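Local coordinates for nird-like protein (Hydrogenobacter thermophilus, PDB 4CH7) that catalyses the decarboxylation of siroheme to 12,18-didecarboxysiroheme, releasing two molecules of carbon dioxide, in heme d1 biosynthesis, at residues Glu240-Glu243 with Asp244-Glu247; Glu269-Tyr273 with Asn274-Met278. All coordinates share one frame; numbering follows the deposited sequence.

Interaction 1. Residues Glu240-Glu243 with Asp244-Glu247; sequences EVPE and DAIE
Val241 and Ile246 meet through their branched ends, with CG2 of Ile246 lying 3.6 Å from CB of Val241 and 3.7 Å from its CG1. Two beta-branched residues suit this spot because branching at CB gives each a broad apolar surface close to the main chain. The first torsion of Ile246 (chi1 57°) lodges CG1 between its backbone N and carbonyl carbon, and from there the longer branch runs back over the preceding turn. CG1 packs tightly on Glu243 O at 3.1 Å, while CD1 rests 3.7 Å from Glu243 CA. The two branches thus cover different partners, and an alanine here would probably cost Val241 the methyl packed against its CB and CG1 and uncover Glu243 O and CA on that side. Beneath this packing is a type I beta turn, Pro242 to Ala245, closed by the bond from Ala245 N to Pro242 O at 2.7 Å. Ile246 N makes a second, weak bond to the same oxygen. The turn joins strand 233-239 to helix 246-254, the first strand-to-helix connection of the second of the chain's two ferredoxin-like AsnC-type domains. Ala245 is the N-cap; its methyl has no polar group with which to cap the helix, and it packs 4.0 Å from Pro242 CG. Proline suits the head of the turn, since its ring fixes phi and its carbonyl remains available as acceptor. Farther out the surface turns acidic. Asp244 OD1 approaches Pro242 CB at 3.3 Å, the carboxylate crossing beside the ring. On the first turn of the helix, Glu247 forms a salt bridge with Arg251.

Interaction 2. Residues Glu269-Tyr273 with Asn274-Met278; sequences EKFRY and NLFAM
Between Tyr273 and Phe276 the chain makes a classic beta bulge, in which Asn274 (psi -11°) and Leu275 both face Trp239 of the antiparallel strand 233-239. The extra residue puts the side chains of Asn274 and Leu275 together against helix 246-254 of this AsnC-type domain, while Phe276 packs on the other side of the sheet with aromatic residues of the preceding loop. Phe271 and Phe276 meet obliquely, CE2 of the first lying 3.6 Å from CZ of the second. Phe276 has CG anti to its carbonyl carbon (chi1 -71°), which swings the ring back toward the loop. Leu135 of strand 132-139 touches both phenylalanines, so large, wholly apolar rings suit this buried place. Tyr273 partly covers Phe271: its CD2 stands 3.4 Å above one face of that ring, offset toward the rim. Its phenol end leads away from the strand, as fits a partly exposed residue with a polar tip. Arg265 takes up the backbone carbonyls of Phe271 and Tyr273 through NH1, holding the main chain on both sides of Arg272. The side chain of Phe276 is about 12 Å from that of His93, the inferred active-site residue. Near its plane, the edge of the Phe276 ring is turned to the carbonyl of Tyr273, with CE1 3.6 Å from Tyr273 O.

Following the chain, interaction 1 comes first, in the loop that carries the chain from strand 233-239 to helix 246-254; interaction 2 follows after strand 259-264, where the incoming loop becomes strand 275-281. Each is local and closes before the next opens, so they stand in series and neither nests nor crosses. Yet their centres are only 11 Å apart, because strands 233-239 and 275-281 are antiparallel neighbours in the barrel. Asn274 joins them: its ND2 lies 2.5 Å from Val241 O, a probable hydrogen bond, and packs beside CG2 of Ile246. Glu240 CG rests 3.5 Å from Arg272 O. Together they tie the start of the helix to the bulged start of strand 275-281.

Interaction 1. Residues Glu240-Glu243 with Asp244-Glu247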
# COMPACT_ATOMS: atom_id res chain seq x y z
N GLU A 240 -20.09 -8.31 -6.75
CA GLU A 240 -20.20 -9.74 -6.57
C GLU A 240 -20.10 -10.42 -7.93
O GLU A 240 -20.98 -10.27 -8.78
CB GLU A 240 -21.52 -10.11 -5.89
CG GLU A 240 -21.68 -11.60 -5.64
CD GLU A 240 -22.95 -11.93 -4.88
OE1 GLU A 240 -23.41 -11.08 -4.09
OE2 GLU A 240 -23.50 -13.03 -5.09
N VAL A 241 -19.00 -11.14 -8.14
CA VAL A 241 -18.71 -11.75 -9.43
C VAL A 241 -18.40 -13.23 -9.24
O VAL A 241 -17.66 -13.59 -8.33
CB VAL A 241 -17.51 -11.07 -10.10
CG1 VAL A 241 -17.27 -11.63 -11.50
CG2 VAL A 241 -17.71 -9.56 -10.17
N PRO A 242 -18.98 -14.09 -10.09
CA PRO A 242 -18.58 -15.50 -10.10
C PRO A 242 -17.08 -15.62 -10.38
O PRO A 242 -16.60 -15.03 -11.35
CB PRO A 242 -19.40 -16.10 -11.25
CG PRO A 242 -19.93 -14.93 -12.04
CD PRO A 242 -20.08 -13.82 -11.04
N GLU A 243 -16.37 -16.39 -9.55
CA GLU A 243 -14.91 -16.42 -9.56
C GLU A 243 -14.30 -16.91 -10.87
O GLU A 243 -13.13 -16.67 -11.14
CB GLU A 243 -14.40 -17.29 -8.41
CG GLU A 243 -15.38 -17.43 -7.26
CD GLU A 243 -15.09 -18.66 -6.42
OE1 GLU A 243 -14.08 -19.34 -6.70
OE2 GLU A 243 -15.87 -18.94 -5.48
N ASP A 244 -15.10 -17.60 -11.68
CA ASP A 244 -14.65 -18.06 -12.99
C ASP A 244 -14.81 -16.94 -14.02
O ASP A 244 -14.65 -17.16 -15.22
CB ASP A 244 -15.42 -19.31 -13.42
CG ASP A 244 -16.92 -19.08 -13.45
OD1 ASP A 244 -17.39 -18.07 -12.90
OD2 ASP A 244 -17.63 -19.94 -14.02
N ALA A 245 -15.12 -15.75 -13.53
CA ALA A 245 -15.35 -14.59 -14.38
C ALA A 245 -14.61 -13.35 -13.87
O ALA A 245 -14.44 -12.38 -14.62
CB ALA A 245 -16.84 -14.30 -14.50
N ILE A 246 -14.17 -13.38 -12.62
CA ILE A 246 -13.47 -12.24 -12.00
C ILE A 246 -12.23 -11.80 -12.78
O ILE A 246 -11.92 -10.61 -12.83
CB ILE A 246 -13.06 -12.53 -10.53
CG1 ILE A 246 -12.19 -13.78 -10.43
CG2 ILE A 246 -14.29 -12.65 -9.64
CD1 ILE A 246 -11.96 -14.25 -9.01
N GLU A 247 -11.53 -12.75 -13.39
CA GLU A 247 -10.38 -12.44 -14.23
C GLU A 247 -10.80 -11.56 -15.40
O GLU A 247 -10.34 -10.43 -15.54
CB GLU A 247 -9.71 -13.72 -14.75
CG GLU A 247 -8.57 -14.24 -13.88
CD GLU A 247 -7.78 -15.35 -14.56
OE1 GLU A 247 -8.01 -15.60 -15.76
OE2 GLU A 247 -6.93 -15.97 -13.88

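Interaction 2. Residues Glu269-Tyr273 with Asn274-Met278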
# COMPACT_ATOMS: atom_id res chain seq x y z
N GLU A 269 -20.36 -14.15 4.26
CA GLU A 269 -21.70 -13.79 4.71
C GLU A 269 -21.75 -12.31 5.10
O GLU A 269 -22.73 -11.62 4.82
CB GLU A 269 -22.13 -14.67 5.88
CG GLU A 269 -22.33 -16.14 5.51
CD GLU A 269 -22.43 -17.05 6.73
OE1 GLU A 269 -22.17 -16.57 7.85
OE2 GLU A 269 -22.76 -18.24 6.55
N LYS A 270 -20.69 -11.84 5.75
CA LYS A 270 -20.61 -10.46 6.21
C LYS A 270 -20.42 -9.44 5.08
O LYS A 270 -20.77 -8.27 5.23
CB LYS A 270 -19.50 -10.30 7.25
CG LYS A 270 -19.84 -10.91 8.60
CD LYS A 270 -18.67 -10.83 9.56
CE LYS A 270 -19.06 -11.37 10.92
NZ LYS A 270 -17.91 -11.38 11.87
N PHE A 271 -19.87 -9.89 3.95
CA PHE A 271 -19.64 -9.02 2.81
C PHE A 271 -19.51 -9.85 1.53
O PHE A 271 -18.46 -10.44 1.27
CB PHE A 271 -18.37 -8.20 3.03
CG PHE A 271 -18.36 -6.87 2.32
CD1 PHE A 271 -19.16 -5.83 2.76
CD2 PHE A 271 -17.54 -6.67 1.22
CE1 PHE A 271 -19.15 -4.61 2.11
CE2 PHE A 271 -17.52 -5.45 0.56
CZ PHE A 271 -18.33 -4.42 1.01
N ARG A 272 -20.59 -9.89 0.74
CA ARG A 272 -20.66 -10.78 -0.42
C ARG A 272 -19.92 -10.30 -1.66
O ARG A 272 -19.89 -10.99 -2.68
CB ARG A 272 -22.13 -11.08 -0.77
CG ARG A 272 -22.58 -12.47 -0.36
CD ARG A 272 -23.56 -12.44 0.80
NE ARG A 272 -24.92 -12.13 0.37
CZ ARG A 272 -25.99 -12.28 1.14
NH1 ARG A 272 -25.87 -12.73 2.38
NH2 ARG A 272 -27.20 -11.97 0.67
N TYR A 273 -19.30 -9.12 -1.58
CA TYR A 273 -18.56 -8.59 -2.72
C TYR A 273 -17.13 -9.12 -2.75
O TYR A 273 -16.39 -9.00 -1.77
CB TYR A 273 -18.57 -7.06 -2.69
CG TYR A 273 -19.95 -6.46 -2.50
CD1 TYR A 273 -20.84 -6.37 -3.56
CD2 TYR A 273 -20.36 -5.99 -1.26
CE1 TYR A 273 -22.10 -5.83 -3.38
CE2 TYR A 273 -21.61 -5.45 -1.08
CZ TYR A 273 -22.48 -5.37 -2.14
OH TYR A 273 -23.74 -4.83 -1.96
N ASN A 274 -16.75 -9.71 -3.88
CA ASN A 274 -15.42 -10.30 -4.03
C ASN A 274 -14.51 -9.53 -4.99
O ASN A 274 -13.31 -9.79 -5.07
CB ASN A 274 -15.53 -11.76 -4.47
CG ASN A 274 -16.35 -11.94 -5.74
OD1 ASN A 274 -17.21 -11.12 -6.06
ND2 ASN A 274 -16.08 -13.02 -6.47
N LEU A 275 -15.08 -8.57 -5.73
CA LEU A 275 -14.28 -7.74 -6.62
C LEU A 275 -14.36 -6.26 -6.24
O LEU A 275 -15.44 -5.68 -6.18
CB LEU A 275 -14.70 -7.93 -8.09
CG LEU A 275 -13.90 -7.11 -9.11
CD1 LEU A 275 -12.42 -7.36 -8.95
CD2 LEU A 275 -14.34 -7.45 -10.52
N PHE A 276 -13.19 -5.68 -5.97
CA PHE A 276 -13.09 -4.26 -5.62
C PHE A 276 -12.44 -3.52 -6.78
O PHE A 276 -11.45 -3.99 -7.35
CB PHE A 276 -12.25 -4.06 -4.36
CG PHE A 276 -12.92 -4.53 -3.08
CD1 PHE A 276 -13.88 -5.54 -3.10
CD2 PHE A 276 -12.58 -3.96 -1.87
CE1 PHE A 276 -14.48 -5.98 -1.92
CE2 PHE A 276 -13.18 -4.38 -0.69
CZ PHE A 276 -14.13 -5.39 -0.71
N ALA A 277 -13.00 -2.37 -7.15
CA ALA A 277 -12.43 -1.55 -8.21
C ALA A 277 -12.51 -0.08 -7.87
O ALA A 277 -13.59 0.50 -7.84
CB ALA A 277 -13.12 -1.83 -9.54
N MSE A 278 -11.35 0.53 -7.62
CA MSE A 278 -11.29 1.95 -7.30
C MSE A 278 -11.71 2.77 -8.51
O MSE A 278 -11.07 2.71 -9.56
CB MSE A 278 -9.89 2.35 -6.86
CG MSE A 278 -9.34 1.58 -5.66
SE MSE A 278 -10.55 1.53 -4.14
CE MSE A 278 -11.26 -0.26 -4.41